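Local coordinates for Beta/gama crystallin family protein (Methanosarcina acetivorans, PDB 3HZ2), which binds calcium ions through the paired Greek key motifs of its betagamma-crystallin domain, in an archaeal member of that superfamily, at residues Ser36-Lys41 / Asn76-Phe81. Numbering follows the deposited sequence.
Sequences SSIKVK and NSISSF. With CA (calcium ion), chain E; CA (calcium ion), chain F.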
ATOM      1  N   SER A  36      -6.354  -2.468  -3.086  1.00  7.49           N
ATOM      2  CA  SER A  36      -7.529  -1.601  -3.157  1.00  8.74           C
ATOM      3  C   SER A  36      -7.896  -0.881  -1.866  1.00  7.67           C
ATOM      4  O   SER A  36      -8.709   0.043  -1.875  1.00  8.69           O
ATOM      5  CB  SER A  36      -8.729  -2.403  -3.630  1.00  8.28           C
ATOM      6  OG  SER A  36      -8.513  -2.829  -4.952  1.00  8.43           O
ATOM      7  N   SER A  37      -7.329  -1.326  -0.753  1.00  9.21           N
ATOM      8  CA  SER A  37      -7.574  -0.672   0.526  1.00  9.04           C
ATOM      9  C   SER A  37      -6.294  -0.796   1.340  1.00  8.73           C
ATOM     10  O   SER A  37      -5.508  -1.726   1.143  1.00  8.82           O
ATOM     11  CB  SER A  37      -8.783  -1.291   1.253  1.00  9.51           C
ATOM     12  OG  SER A  37      -8.638  -2.679   1.457  1.00 11.15           O
ATOM     13  N   ILE A  38      -6.072   0.155   2.240  1.00  8.54           N
ATOM     14  CA  ILE A  38      -4.849   0.175   3.027  1.00  7.68           C
ATOM     15  C   ILE A  38      -5.074   0.684   4.446  1.00  8.34           C
ATOM     16  O   ILE A  38      -5.935   1.529   4.682  1.00  7.81           O
ATOM     17  CB  ILE A  38      -3.798   1.112   2.371  1.00  9.22           C
ATOM     18  CG1 ILE A  38      -3.507   0.664   0.937  1.00  8.09           C
ATOM     19  CG2 ILE A  38      -2.519   1.140   3.209  1.00  8.79           C
ATOM     20  CD1 ILE A  38      -2.685   1.665   0.134  1.00  8.63           C
ATOM     21  N   LYS A  39      -4.283   0.165   5.379  1.00  9.45           N
ATOM     22  CA  LYS A  39      -4.345   0.600   6.771  1.00  8.26           C
ATOM     23  C   LYS A  39      -2.934   0.937   7.231  1.00  8.46           C
ATOM     24  O   LYS A  39      -2.114   0.042   7.418  1.00  8.78           O
ATOM     25  CB  LYS A  39      -4.902  -0.501   7.675  1.00  9.61           C
ATOM     26  CG  LYS A  39      -6.392  -0.744   7.566  1.00  8.87           C
ATOM     27  CD  LYS A  39      -6.823  -1.754   8.620  1.00  7.96           C
ATOM     28  CE  LYS A  39      -8.260  -2.200   8.438  1.00  9.20           C
ATOM     29  NZ  LYS A  39      -8.638  -3.186   9.506  1.00  9.39           N
ATOM     30  N   VAL A  40      -2.639   2.224   7.397  1.00  8.84           N
ATOM     31  CA  VAL A  40      -1.318   2.620   7.865  1.00  9.45           C
ATOM     32  C   VAL A  40      -1.402   2.692   9.387  1.00  8.16           C
ATOM     33  O   VAL A  40      -1.942   3.646   9.942  1.00  9.04           O
ATOM     34  CB  VAL A  40      -0.902   4.002   7.314  1.00  9.45           C
ATOM     35  CG1 VAL A  40       0.468   4.387   7.865  1.00  8.14           C
ATOM     36  CG2 VAL A  40      -0.857   3.964   5.789  1.00 10.67           C
ATOM     37  N   LYS A  41      -0.882   1.665  10.048  1.00 10.40           N
ATOM     38  CA  LYS A  41      -0.904   1.582  11.503  1.00 11.89           C
ATOM     39  C   LYS A  41       0.020   2.615  12.132  1.00 12.73           C
ATOM     40  O   LYS A  41      -0.306   3.216  13.158  1.00 10.26           O
ATOM     41  CB  LYS A  41      -0.482   0.180  11.953  1.00 13.82           C
ATOM     42  CG  LYS A  41      -1.270  -0.950  11.304  1.00 18.22           C
ATOM     43  CD  LYS A  41      -2.750  -0.871  11.648  1.00 22.30           C
ATOM     44  CE  LYS A  41      -2.975  -1.038  13.145  1.00 25.11           C
ATOM     45  NZ  LYS A  41      -4.412  -0.902  13.518  1.00 28.18           N
ATOM     46  N   ASN A  76      -5.885  -1.115  -8.152  1.00  9.64           N
ATOM     47  CA  ASN A  76      -5.090  -2.206  -8.725  1.00  9.63           C
ATOM     48  C   ASN A  76      -3.841  -1.733  -9.451  1.00  9.20           C
ATOM     49  O   ASN A  76      -3.486  -2.283 -10.494  1.00  8.33           O
ATOM     50  CB  ASN A  76      -5.941  -3.021  -9.706  1.00  8.49           C
ATOM     51  CG  ASN A  76      -7.148  -3.620  -9.049  1.00  8.32           C
ATOM     52  OD1 ASN A  76      -7.157  -3.785  -7.844  1.00  5.99           O
ATOM     53  ND2 ASN A  76      -8.165  -3.962  -9.831  1.00  6.26           N
ATOM     54  N   SER A  77      -3.160  -0.737  -8.899  1.00  9.14           N
ATOM     55  CA  SER A  77      -1.981  -0.209  -9.570  1.00 10.44           C
ATOM     56  C   SER A  77      -0.702  -0.168  -8.742  1.00 10.46           C
ATOM     57  O   SER A  77       0.372   0.024  -9.289  1.00 10.39           O
ATOM     58  CB  SER A  77      -2.274   1.194 -10.088  1.00 12.62           C
ATOM     59  OG  SER A  77      -2.467   2.085  -9.004  1.00 17.92           O
ATOM     60  N   ILE A  78      -0.802  -0.316  -7.429  1.00  8.93           N
ATOM     61  CA  ILE A  78       0.402  -0.279  -6.604  1.00  9.39           C
ATOM     62  C   ILE A  78       1.291  -1.479  -6.919  1.00  8.85           C
ATOM     63  O   ILE A  78       0.808  -2.604  -7.021  1.00 10.64           O
ATOM     64  CB  ILE A  78       0.041  -0.272  -5.103  1.00  9.55           C
ATOM     65  CG1 ILE A  78      -0.678   1.038  -4.765  1.00  9.48           C
ATOM     66  CG2 ILE A  78       1.304  -0.454  -4.253  1.00  9.44           C
ATOM     67  CD1 ILE A  78      -1.245   1.095  -3.369  1.00 11.40           C
ATOM     68  N   SER A  79       2.591  -1.237  -7.085  1.00  9.62           N
ATOM     69  CA  SER A  79       3.523  -2.320  -7.389  1.00  8.28           C
ATOM     70  C   SER A  79       4.710  -2.399  -6.441  1.00  8.03           C
ATOM     71  O   SER A  79       5.507  -3.331  -6.514  1.00 10.01           O
ATOM     72  CB  SER A  79       4.022  -2.203  -8.827  1.00  9.94           C
ATOM     73  OG  SER A  79       2.986  -2.552  -9.723  1.00 10.63           O
ATOM     74  N   SER A  80       4.830  -1.415  -5.558  1.00  8.22           N
ATOM     75  CA  SER A  80       5.900  -1.402  -4.571  1.00  7.20           C
ATOM     76  C   SER A  80       5.636  -0.288  -3.577  1.00  7.48           C
ATOM     77  O   SER A  80       4.927   0.669  -3.878  1.00  7.81           O
ATOM     78  CB  SER A  80       7.277  -1.204  -5.233  1.00  5.12           C
ATOM     79  OG  SER A  80       7.378   0.051  -5.889  1.00  7.75           O
ATOM     80  N   PHE A  81       6.171  -0.432  -2.374  1.00  7.24           N
ATOM     81  CA  PHE A  81       5.996   0.598  -1.363  1.00  8.62           C
ATOM     82  C   PHE A  81       7.061   0.484  -0.291  1.00  9.30           C
ATOM     83  O   PHE A  81       7.576  -0.602  -0.021  1.00 10.11           O
ATOM     84  CB  PHE A  81       4.575   0.557  -0.758  1.00  8.75           C
ATOM     85  CG  PHE A  81       4.184  -0.765  -0.141  1.00 10.33           C
ATOM     86  CD1 PHE A  81       4.566  -1.089   1.160  1.00  9.28           C
ATOM     87  CD2 PHE A  81       3.397  -1.667  -0.849  1.00  8.93           C
ATOM     88  CE1 PHE A  81       4.168  -2.292   1.743  1.00 10.51           C
ATOM     89  CE2 PHE A  81       2.994  -2.872  -0.278  1.00 11.15           C
ATOM     90  CZ  PHE A  81       3.379  -3.185   1.020  1.00 10.81           C
TER
HETATM   91 CA    CA E 101      -8.219  -5.018  -6.072  1.00  9.26          CA
HETATM   92 CA    CA F 102       1.447  -1.114 -11.244  1.00 14.17          CA
HETATM   93  O   HOH W   1     -10.289  -3.739  -7.198  1.00 13.92           O
HETATM   94  O   HOH W   2      -7.572  -7.069  -7.488  1.00  8.33           O
HETATM   95  O   HOH W   3     -10.390  -6.574  -5.850  1.00 16.06           O
HETATM   96  O   HOH W   4      -0.392  -0.391 -13.176  1.00 41.42           O
HETATM   97  O   HOH W   5       2.976  -2.357 -13.205  1.00 21.95           O
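Ser-36 and Asn-76 bring the two backbones to 6.1 Å between their CA atoms, and no hydrogen bond joins segments 36-41 and 76-81. The segments belong to the two Greek key motifs of a betagamma-crystallin domain. Each motif carries the calcium-binding signature N/D-N/D-X-X-S/T-S, at Asn-32 to Ser-37 and Asp-75 to Ser-80. The contact lies mostly in the loops leading into strands 37-42 and 80-83, which belong to different antiparallel sheets. Ser-36 OG binds the calcium ion labelled E at 2.5 Å. Asn-76 OD1 binds the same ion at 2.4 Å. The CB of Asn-76 points away from segment 36-41, but chi1 of -60° swings the amide round to the ion, and its twist (chi2 -22°) presents OD1, not ND2, as the ligand. Ser-36 OG and Asn-76 OD1 are 3.3 Å apart as neighbouring ligands and do not bond to each other. The carbonyl oxygens of Glu-9 and Lys-34 and three waters complete this site, while Asp-75 OD1 hydrogen-bonds Ser-36 OG and probably helps orient it. Asn-76 ND2 donates a weak hydrogen bond to water 1, itself a calcium ligand. Ser-77 O and Ser-79 OG bind the second calcium ion (labelled F), with Glu-49 O, Asp-33 OD1 and two waters. Both sites therefore combine ligands from the two motifs. Between Ser-77 and Ser-79 in sequence, buried Ile-78 points toward Ile-38, on the core side of the sites. Phe-47 of strand 45-48 touches both isoleucines. Their extended outer arms (chi2 169° for Ile-38) meet tip to tip, Ile-38 CD1 lying 3.8 Å from Ile-78 CD1.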